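Local coordinates for protein alpha-glucosidase YIHQ (Escherichia coli, PDB 5AED) that hydrolyses sulfoquinovosyl diacylglycerides and simple sulfoquinovosides such as sulfoquinovosyl glycerol, releasing sulfoquinovose for breakdown by sulfoglycolysis, at residues L104-N109 with K221-F226; L9-H14 with D77-H82. All coordinates share one frame; numbering follows the deposited sequence.

Contact 1 of 2, residues L104-N109 with K221-F226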
ATOM      1  N   LEU A 104      10.326  19.459 -14.706  1.00 33.90           N
ATOM      2  CA  LEU A 104      11.084  19.372 -13.468  1.00 38.10           C
ATOM      3  C   LEU A 104      11.084  20.739 -12.796  1.00 39.36           C
ATOM      4  O   LEU A 104      11.531  21.702 -13.405  1.00 37.34           O
ATOM      5  CB  LEU A 104      12.545  18.983 -13.754  1.00 35.99           C
ATOM      6  CG  LEU A 104      13.492  18.892 -12.556  1.00 37.65           C
ATOM      7  CD1 LEU A 104      12.988  17.854 -11.543  1.00 40.44           C
ATOM      8  CD2 LEU A 104      14.953  18.627 -12.967  1.00 34.71           C
ATOM      9  N   LEU A 105      10.640  20.789 -11.532  1.00 35.13           N
ATOM     10  CA  LEU A 105      10.549  22.014 -10.701  1.00 38.10           C
ATOM     11  C   LEU A 105      11.473  21.803  -9.540  1.00 39.21           C
ATOM     12  O   LEU A 105      11.301  20.817  -8.806  1.00 38.64           O
ATOM     13  CB  LEU A 105       9.117  22.209 -10.160  1.00 38.42           C
ATOM     14  CG  LEU A 105       8.155  23.100 -10.905  1.00 44.56           C
ATOM     15  CD1 LEU A 105       8.333  23.034 -12.404  1.00 45.85           C
ATOM     16  CD2 LEU A 105       6.706  22.872 -10.473  1.00 44.21           C
ATOM     17  N   GLU A 106      12.464  22.683  -9.371  1.00 37.03           N
ATOM     18  CA  GLU A 106      13.387  22.626  -8.257  1.00 35.64           C
ATOM     19  C   GLU A 106      13.305  23.902  -7.471  1.00 36.39           C
ATOM     20  O   GLU A 106      13.673  24.979  -7.968  1.00 29.20           O
ATOM     21  CB  GLU A 106      14.810  22.449  -8.739  1.00 40.94           C
ATOM     22  CG  GLU A 106      15.073  21.043  -9.222  1.00 43.53           C
ATOM     23  CD  GLU A 106      16.347  20.928 -10.043  1.00 49.62           C
ATOM     24  OE1 GLU A 106      16.411  21.578 -11.120  1.00 48.84           O
ATOM     25  OE2 GLU A 106      17.255  20.171  -9.624  1.00 52.97           O
ATOM     26  N   LEU A 107      12.823  23.766  -6.243  1.00 36.41           N
ATOM     27  CA  LEU A 107      12.659  24.871  -5.298  1.00 38.35           C
ATOM     28  C   LEU A 107      13.785  24.801  -4.284  1.00 36.71           C
ATOM     29  O   LEU A 107      14.100  23.701  -3.745  1.00 35.66           O
ATOM     30  CB  LEU A 107      11.327  24.753  -4.557  1.00 41.67           C
ATOM     31  CG  LEU A 107      10.117  25.497  -5.076  1.00 45.33           C
ATOM     32  CD1 LEU A 107       8.891  25.073  -4.279  1.00 45.35           C
ATOM     33  CD2 LEU A 107      10.313  27.014  -4.959  1.00 45.91           C
ATOM     34  N   GLN A 108      14.406  25.943  -4.002  1.00 36.75           N
ATOM     35  CA  GLN A 108      15.405  26.001  -2.947  1.00 37.56           C
ATOM     36  C   GLN A 108      15.254  27.307  -2.155  1.00 35.04           C
ATOM     37  O   GLN A 108      15.395  28.394  -2.694  1.00 33.50           O
ATOM     38  CB  GLN A 108      16.827  25.798  -3.551  1.00 38.86           C
ATOM     39  CG  GLN A 108      17.987  26.018  -2.587  1.00 42.58           C
ATOM     40  CD  GLN A 108      18.060  24.983  -1.470  1.00 50.23           C
ATOM     41  OE1 GLN A 108      18.468  23.832  -1.692  1.00 57.56           O
ATOM     42  NE2 GLN A 108      17.673  25.388  -0.242  1.00 50.84           N
ATOM     43  N   ASN A 109      14.963  27.191  -0.867  1.00 33.21           N
ATOM     44  CA  ASN A 109      14.812  28.386  -0.037  1.00 35.55           C
ATOM     45  C   ASN A 109      16.192  28.978   0.290  1.00 33.55           C
ATOM     46  O   ASN A 109      17.171  28.270   0.319  1.00 33.97           O
ATOM     47  CB  ASN A 109      14.083  28.094   1.301  1.00 33.58           C
ATOM     48  CG  ASN A 109      12.607  27.678   1.132  1.00 30.80           C
ATOM     49  OD1 ASN A 109      12.023  27.736   0.046  1.00 29.63           O
ATOM     50  ND2 ASN A 109      11.995  27.326   2.254  1.00 33.21           N
ATOM     51  N   LYS A 221      13.596  22.755   0.763  1.00 34.38           N
ATOM     52  CA  LYS A 221      13.792  22.547  -0.647  1.00 36.25           C
ATOM     53  C   LYS A 221      12.785  21.558  -1.112  1.00 37.19           C
ATOM     54  O   LYS A 221      12.218  20.828  -0.292  1.00 37.56           O
ATOM     55  CB  LYS A 221      15.198  22.068  -0.927  1.00 42.30           C
ATOM     56  CG  LYS A 221      15.490  20.647  -0.518  1.00 52.20           C
ATOM     57  CD  LYS A 221      16.977  20.371  -0.417  1.00 62.68           C
ATOM     58  CE  LYS A 221      17.637  21.326   0.571  1.00 70.60           C
ATOM     59  NZ  LYS A 221      18.750  20.701   1.313  1.00 78.34           N
ATOM     60  N   ALA A 222      12.503  21.577  -2.401  1.00 32.42           N
ATOM     61  CA  ALA A 222      11.614  20.629  -3.018  1.00 35.34           C
ATOM     62  C   ALA A 222      11.970  20.349  -4.513  1.00 36.46           C
ATOM     63  O   ALA A 222      12.378  21.245  -5.260  1.00 34.34           O
ATOM     64  CB  ALA A 222      10.194  21.138  -2.912  1.00 36.07           C
ATOM     65  N   THR A 223      11.764  19.102  -4.925  1.00 39.17           N
ATOM     66  CA  THR A 223      11.788  18.712  -6.334  1.00 35.30           C
ATOM     67  C   THR A 223      10.533  18.031  -6.726  1.00 32.73           C
ATOM     68  O   THR A 223      10.204  17.013  -6.134  1.00 33.48           O
ATOM     69  CB  THR A 223      12.916  17.704  -6.568  1.00 38.78           C
ATOM     70  OG1 THR A 223      14.132  18.241  -6.065  1.00 36.94           O
ATOM     71  CG2 THR A 223      13.053  17.398  -8.050  1.00 38.29           C
ATOM     72  N   LEU A 224       9.832  18.557  -7.726  1.00 28.62           N
ATOM     73  CA  LEU A 224       8.649  17.931  -8.301  1.00 31.69           C
ATOM     74  C   LEU A 224       8.839  17.626  -9.773  1.00 35.54           C
ATOM     75  O   LEU A 224       9.477  18.406 -10.477  1.00 34.88           O
ATOM     76  CB  LEU A 224       7.413  18.825  -8.188  1.00 30.85           C
ATOM     77  CG  LEU A 224       7.127  19.491  -6.851  1.00 32.13           C
ATOM     78  CD1 LEU A 224       8.083  20.638  -6.552  1.00 31.43           C
ATOM     79  CD2 LEU A 224       5.651  19.933  -6.754  1.00 33.25           C
ATOM     80  N   ARG A 225       8.217  16.538 -10.247  1.00 37.25           N
ATOM     81  CA  ARG A 225       8.240  16.128 -11.666  1.00 36.19           C
ATOM     82  C   ARG A 225       6.846  15.815 -12.126  1.00 36.64           C
ATOM     83  O   ARG A 225       6.064  15.166 -11.385  1.00 31.17           O
ATOM     84  CB  ARG A 225       9.013  14.821 -11.850  1.00 43.20           C
ATOM     85  CG  ARG A 225      10.503  14.908 -11.925  1.00 45.25           C
ATOM     86  CD  ARG A 225      11.101  13.495 -11.990  1.00 49.27           C
ATOM     87  NE  ARG A 225      12.131  13.406 -10.971  1.00 52.44           N
ATOM     88  CZ  ARG A 225      13.314  14.007 -11.051  1.00 57.70           C
ATOM     89  NH1 ARG A 225      13.660  14.705 -12.135  1.00 65.56           N
ATOM     90  NH2 ARG A 225      14.162  13.917 -10.038  1.00 60.14           N
ATOM     91  N   PHE A 226       6.532  16.231 -13.349  1.00 32.05           N
ATOM     92  CA  PHE A 226       5.248  15.940 -13.991  1.00 32.63           C
ATOM     93  C   PHE A 226       5.393  15.329 -15.373  1.00 36.31           C
ATOM     94  O   PHE A 226       6.343  15.644 -16.131  1.00 35.17           O
ATOM     95  CB  PHE A 226       4.423  17.200 -14.194  1.00 32.68           C
ATOM     96  CG  PHE A 226       4.277  18.056 -12.962  1.00 31.34           C
ATOM     97  CD1 PHE A 226       5.347  18.749 -12.452  1.00 29.72           C
ATOM     98  CD2 PHE A 226       3.025  18.248 -12.399  1.00 33.39           C
ATOM     99  CE1 PHE A 226       5.191  19.592 -11.377  1.00 32.07           C
ATOM    100  CE2 PHE A 226       2.862  19.072 -11.313  1.00 31.18           C
ATOM    101  CZ  PHE A 226       3.947  19.735 -10.787  1.00 31.75           C
TER
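Leu105 with Leu224 and Leu107 with Ala222 form the two hydrogen-bonded pairs of an antiparallel strand pairing in the N-terminal galactose mutarotase-like beta domain of this family 31 glycosidase. The segment axes lie 177° apart in direction, and the backbone grip is close: Leu105 N donates to Leu224 O at 2.9 Å, Leu224 N returns a bond to Leu105 O, and the same exchange joins Leu107 to Ala222, where Leu107 N reaches Ala222 O at 2.7 Å. CA-H...O contacts from the non-hydrogen-bonded positions, such as Thr223 CA to Leu105 O, add to these bonds.

The two faces differ sharply. On the buried one, Leu105, Leu107, Ala222 and Leu224 make an apolar layer, with the CB atoms of Leu107 and Ala222 4.1 Å apart. The side chain of Leu105 crosses that of Phe226, its CD2 branch lying 3.7 Å from CE1 of the ring. Strand 116-122 covers this face, Ile117, Leu119 and Leu121 packing on Leu107, Leu224 and Phe226 respectively.

The other face is partly exposed and mostly polar, with Glu106, Gln108, Lys221, Thr223 and Arg225. Gln108 and Lys221 run side by side; the amide of Gln108 is tied by NE2 to Asn109 O and to Asp220, while the lysine meets it through its aliphatic part, CE standing 3.5 Å from Gln108 OE1. Arg225 forms a salt bridge with Asp198 through NH2. Leu104 is the apolar exception here: with CG anti to the backbone N (chi1 178°), it extends alongside Arg225, and CD1 touches both neighbours, 3.5 Å from Thr223 CG2 and 3.3 Å from Arg225 NH1.

Contact 2 of 2, residues L9-H14 with D77-H82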
ATOM      1  N   LEU A   9       6.734  23.427 -23.460  1.00 68.18           N
ATOM      2  CA  LEU A   9       6.923  23.770 -22.107  1.00 63.24           C
ATOM      3  C   LEU A   9       6.732  25.266 -22.201  1.00 60.62           C
ATOM      4  O   LEU A   9       7.634  25.975 -22.592  1.00 66.67           O
ATOM      5  CB  LEU A   9       8.336  23.351 -21.715  1.00 68.93           C
ATOM      6  CG  LEU A   9       8.672  23.256 -20.233  1.00 67.29           C
ATOM      7  CD1 LEU A   9      10.077  22.722 -20.032  1.00 69.20           C
ATOM      8  CD2 LEU A   9       8.523  24.609 -19.584  1.00 64.96           C
ATOM      9  N   ASP A  10       5.540  25.747 -21.886  1.00 56.98           N
ATOM     10  CA  ASP A  10       5.157  27.123 -22.208  1.00 55.55           C
ATOM     11  C   ASP A  10       5.135  28.142 -21.008  1.00 56.57           C
ATOM     12  O   ASP A  10       4.135  28.323 -20.287  1.00 48.83           O
ATOM     13  CB  ASP A  10       3.841  27.054 -22.962  1.00 58.37           C
ATOM     14  CG  ASP A  10       3.217  28.400 -23.187  1.00 59.22           C
ATOM     15  OD1 ASP A  10       3.923  29.448 -23.084  1.00 55.28           O
ATOM     16  OD2 ASP A  10       1.992  28.390 -23.443  1.00 59.35           O
ATOM     17  N   PHE A  11       6.240  28.857 -20.858  1.00 53.39           N
ATOM     18  CA  PHE A  11       6.470  29.744 -19.725  1.00 50.72           C
ATOM     19  C   PHE A  11       6.455  31.187 -20.145  1.00 55.75           C
ATOM     20  O   PHE A  11       7.308  31.590 -20.924  1.00 56.35           O
ATOM     21  CB  PHE A  11       7.842  29.434 -19.171  1.00 50.71           C
ATOM     22  CG  PHE A  11       8.248  30.311 -18.053  1.00 51.49           C
ATOM     23  CD1 PHE A  11       7.516  30.315 -16.859  1.00 53.43           C
ATOM     24  CD2 PHE A  11       9.365  31.119 -18.163  1.00 56.32           C
ATOM     25  CE1 PHE A  11       7.899  31.122 -15.802  1.00 54.30           C
ATOM     26  CE2 PHE A  11       9.756  31.927 -17.105  1.00 59.53           C
ATOM     27  CZ  PHE A  11       9.015  31.936 -15.923  1.00 57.26           C
ATOM     28  N   GLN A  12       5.537  31.976 -19.595  1.00 56.42           N
ATOM     29  CA  GLN A  12       5.419  33.389 -19.923  1.00 56.34           C
ATOM     30  C   GLN A  12       5.486  34.282 -18.683  1.00 60.82           C
ATOM     31  O   GLN A  12       4.535  34.308 -17.905  1.00 64.84           O
ATOM     32  CB  GLN A  12       4.107  33.605 -20.611  1.00 58.02           C
ATOM     33  CG  GLN A  12       3.813  32.551 -21.650  1.00 64.20           C
ATOM     34  CD  GLN A  12       2.452  32.736 -22.239  1.00 66.21           C
ATOM     35  OE1 GLN A  12       1.834  33.788 -22.085  1.00 72.64           O
ATOM     36  NE2 GLN A  12       1.956  31.707 -22.897  1.00 72.00           N
ATOM     37  N   PHE A  13       6.604  34.998 -18.505  1.00 62.23           N
ATOM     38  CA  PHE A  13       6.762  36.014 -17.438  1.00 62.44           C
ATOM     39  C   PHE A  13       6.385  37.402 -17.931  1.00 66.47           C
ATOM     40  O   PHE A  13       6.470  37.676 -19.131  1.00 70.18           O
ATOM     41  CB  PHE A  13       8.212  36.061 -16.912  1.00 65.64           C
ATOM     42  CG  PHE A  13       8.315  36.411 -15.446  1.00 61.52           C
ATOM     43  CD1 PHE A  13       8.255  35.416 -14.479  0.20 56.61           C
ATOM     44  CD2 PHE A  13       8.447  37.724 -15.034  0.20 56.86           C
ATOM     45  CE1 PHE A  13       8.363  35.726 -13.138  0.20 54.86           C
ATOM     46  CE2 PHE A  13       8.538  38.034 -13.692  0.20 54.97           C
ATOM     47  CZ  PHE A  13       8.503  37.035 -12.746  0.20 53.86           C
ATOM     48  N   HIS A  14       5.963  38.257 -16.992  1.00 67.06           N
ATOM     49  CA  HIS A  14       5.768  39.708 -17.203  1.00 66.65           C
ATOM     50  C   HIS A  14       6.526  40.462 -16.085  1.00 70.54           C
ATOM     51  O   HIS A  14       5.987  40.680 -14.982  1.00 66.80           O
ATOM     52  CB  HIS A  14       4.272  40.103 -17.241  1.00 68.13           C
ATOM     53  CG  HIS A  14       3.412  39.181 -18.053  1.00 77.23           C
ATOM     54  ND1 HIS A  14       2.305  38.540 -17.533  1.00 88.97           N
ATOM     55  CD2 HIS A  14       3.507  38.774 -19.340  1.00 82.27           C
ATOM     56  CE1 HIS A  14       1.752  37.781 -18.463  1.00 85.77           C
ATOM     57  NE2 HIS A  14       2.466  37.902 -19.568  1.00 90.12           N
ATOM     58  N   ASP A  77      19.264  24.762 -19.068  1.00 82.78           N
ATOM     59  CA  ASP A  77      18.087  23.884 -19.309  1.00 84.46           C
ATOM     60  C   ASP A  77      16.728  24.645 -19.342  1.00 81.80           C
ATOM     61  O   ASP A  77      15.711  24.083 -19.776  1.00 79.32           O
ATOM     62  CB  ASP A  77      18.049  22.729 -18.261  1.00 90.13           C
ATOM     63  CG  ASP A  77      17.448  21.372 -18.809  1.00 95.34           C
ATOM     64  OD1 ASP A  77      16.788  21.304 -19.883  1.00 86.76           O
ATOM     65  OD2 ASP A  77      17.643  20.339 -18.117  1.00 98.73           O
ATOM     66  N   GLY A  78      16.685  25.906 -18.902  1.00 75.32           N
ATOM     67  CA  GLY A  78      15.414  26.657 -18.882  1.00 70.10           C
ATOM     68  C   GLY A  78      15.427  27.832 -17.915  1.00 66.28           C
ATOM     69  O   GLY A  78      16.466  28.471 -17.739  1.00 69.93           O
ATOM     70  N   TRP A  79      14.296  28.077 -17.245  1.00 53.52           N
ATOM     71  CA  TRP A  79      14.078  29.322 -16.495  1.00 52.75           C
ATOM     72  C   TRP A  79      14.354  29.261 -14.989  1.00 53.28           C
ATOM     73  O   TRP A  79      14.055  28.260 -14.352  1.00 51.30           O
ATOM     74  CB  TRP A  79      12.663  29.817 -16.751  1.00 54.93           C
ATOM     75  CG  TRP A  79      12.431  30.053 -18.177  1.00 61.91           C
ATOM     76  CD1 TRP A  79      12.738  31.184 -18.874  1.00 63.71           C
ATOM     77  CD2 TRP A  79      11.876  29.135 -19.117  1.00 72.61           C
ATOM     78  NE1 TRP A  79      12.390  31.035 -20.185  1.00 68.56           N
ATOM     79  CE2 TRP A  79      11.854  29.789 -20.369  1.00 72.49           C
ATOM     80  CE3 TRP A  79      11.373  27.831 -19.026  1.00 79.60           C
ATOM     81  CZ2 TRP A  79      11.349  29.179 -21.532  1.00 77.96           C
ATOM     82  CZ3 TRP A  79      10.863  27.223 -20.183  1.00 82.37           C
ATOM     83  CH2 TRP A  79      10.858  27.900 -21.420  1.00 79.03           C
ATOM     84  N   LEU A  80      14.918  30.348 -14.437  1.00 49.70           N
ATOM     85  CA  LEU A  80      15.242  30.486 -13.013  1.00 46.87           C
ATOM     86  C   LEU A  80      14.530  31.721 -12.449  1.00 52.75           C
ATOM     87  O   LEU A  80      14.794  32.854 -12.865  1.00 48.76           O
ATOM     88  CB  LEU A  80      16.751  30.600 -12.789  1.00 50.06           C
ATOM     89  CG  LEU A  80      17.252  30.885 -11.363  1.00 51.92           C
ATOM     90  CD1 LEU A  80      16.811  29.792 -10.401  1.00 49.12           C
ATOM     91  CD2 LEU A  80      18.772  31.031 -11.300  1.00 52.61           C
ATOM     92  N   ILE A  81      13.624  31.488 -11.499  1.00 45.39           N
ATOM     93  CA  ILE A  81      12.865  32.561 -10.848  1.00 47.11           C
ATOM     94  C   ILE A  81      13.417  32.759  -9.434  1.00 44.71           C
ATOM     95  O   ILE A  81      13.601  31.770  -8.695  1.00 43.69           O
ATOM     96  CB  ILE A  81      11.370  32.228 -10.805  1.00 51.21           C
ATOM     97  CG1 ILE A  81      10.892  31.713 -12.173  1.00 50.66           C
ATOM     98  CG2 ILE A  81      10.561  33.431 -10.329  1.00 51.35           C
ATOM     99  CD1 ILE A  81       9.380  31.611 -12.292  1.00 56.20           C
ATOM    100  N   HIS A  82      13.697  34.014  -9.087  1.00 37.69           N
ATOM    101  CA  HIS A  82      14.221  34.411  -7.810  1.00 38.72           C
ATOM    102  C   HIS A  82      13.054  35.081  -7.126  1.00 41.21           C
ATOM    103  O   HIS A  82      12.649  36.165  -7.519  1.00 35.25           O
ATOM    104  CB  HIS A  82      15.363  35.410  -8.000  1.00 48.46           C
ATOM    105  CG  HIS A  82      16.538  34.833  -8.740  1.00 54.83           C
ATOM    106  ND1 HIS A  82      17.680  34.395  -8.101  1.00 58.04           N
ATOM    107  CD2 HIS A  82      16.723  34.581 -10.062  1.00 58.78           C
ATOM    108  CE1 HIS A  82      18.524  33.914  -8.995  1.00 61.94           C
ATOM    109  NE2 HIS A  82      17.965  34.010 -10.191  1.00 62.18           N
TER
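Trp79 and Phe11 bury the most surface in this contact, 93 and 86 Å² respectively, and their side chains slide past each other from opposing strands. The Phe11 ring is tilted against the five-membered ring of Trp79, with planes at 44° and centroids 4.4 Å apart. Phe11 CD2 presses over one face of the indole, 3.2 Å from Trp79 CG. Farther along the same ring system, Phe11 CB makes a CH-pi contact 3.8 Å from the centroid of the six-membered ring and only 9° off its normal. The indole is therefore met by both the ring and the CB of one residue. In Trp79, CG lies beside the backbone N, and the six-membered ring reaches back to Leu9, whose CD2 touches CZ3 from the edge, near the indole plane, at 3.6 Å.

Ile81 is the third contributor, with 52 Å² covered. Its CD1 reaches the far end of the Phe11 ring, 3.7 Å from CZ, while its other branch, CG2, lies 4.2 Å from Phe13 CE1.

The contact thus rests on apolar and aromatic side chains, and the axes, 10.2 Å apart at closest and inclined at 37°, mark two layers facing each other through their side chains. Strand 9-14 pairs with strand 19-24, whose Leu22 and Phe20 touch Phe11 and Ile81, whereas strand 79-84 lies between strands 56-74 and 90-97; Ile95 of the latter meets Phe11, and Ala70 and Val72 of the former meet Phe13.

How the contacts relate
From the N terminus, strand 9-14 opens the chain, and contact 2 closes a loop of 62 residues, rich in strand and without helix, when the chain returns at 77-82. Contact 1 opens only afterwards, at 104-109, and closes at 221-226 after 111 further residues; the two loops therefore follow in series and neither nest nor cross. Contact 1 is pairing between neighbouring strands, whereas contact 2 lays the small N-terminal sheet of strands 9-14, 19-24 and 27-32 against the larger beta structure. Strand 90-97 links them, lying between 79-84 and 103-109. Their centres are 14 Å apart, and their nearest atoms, about 6 Å apart, do not touch.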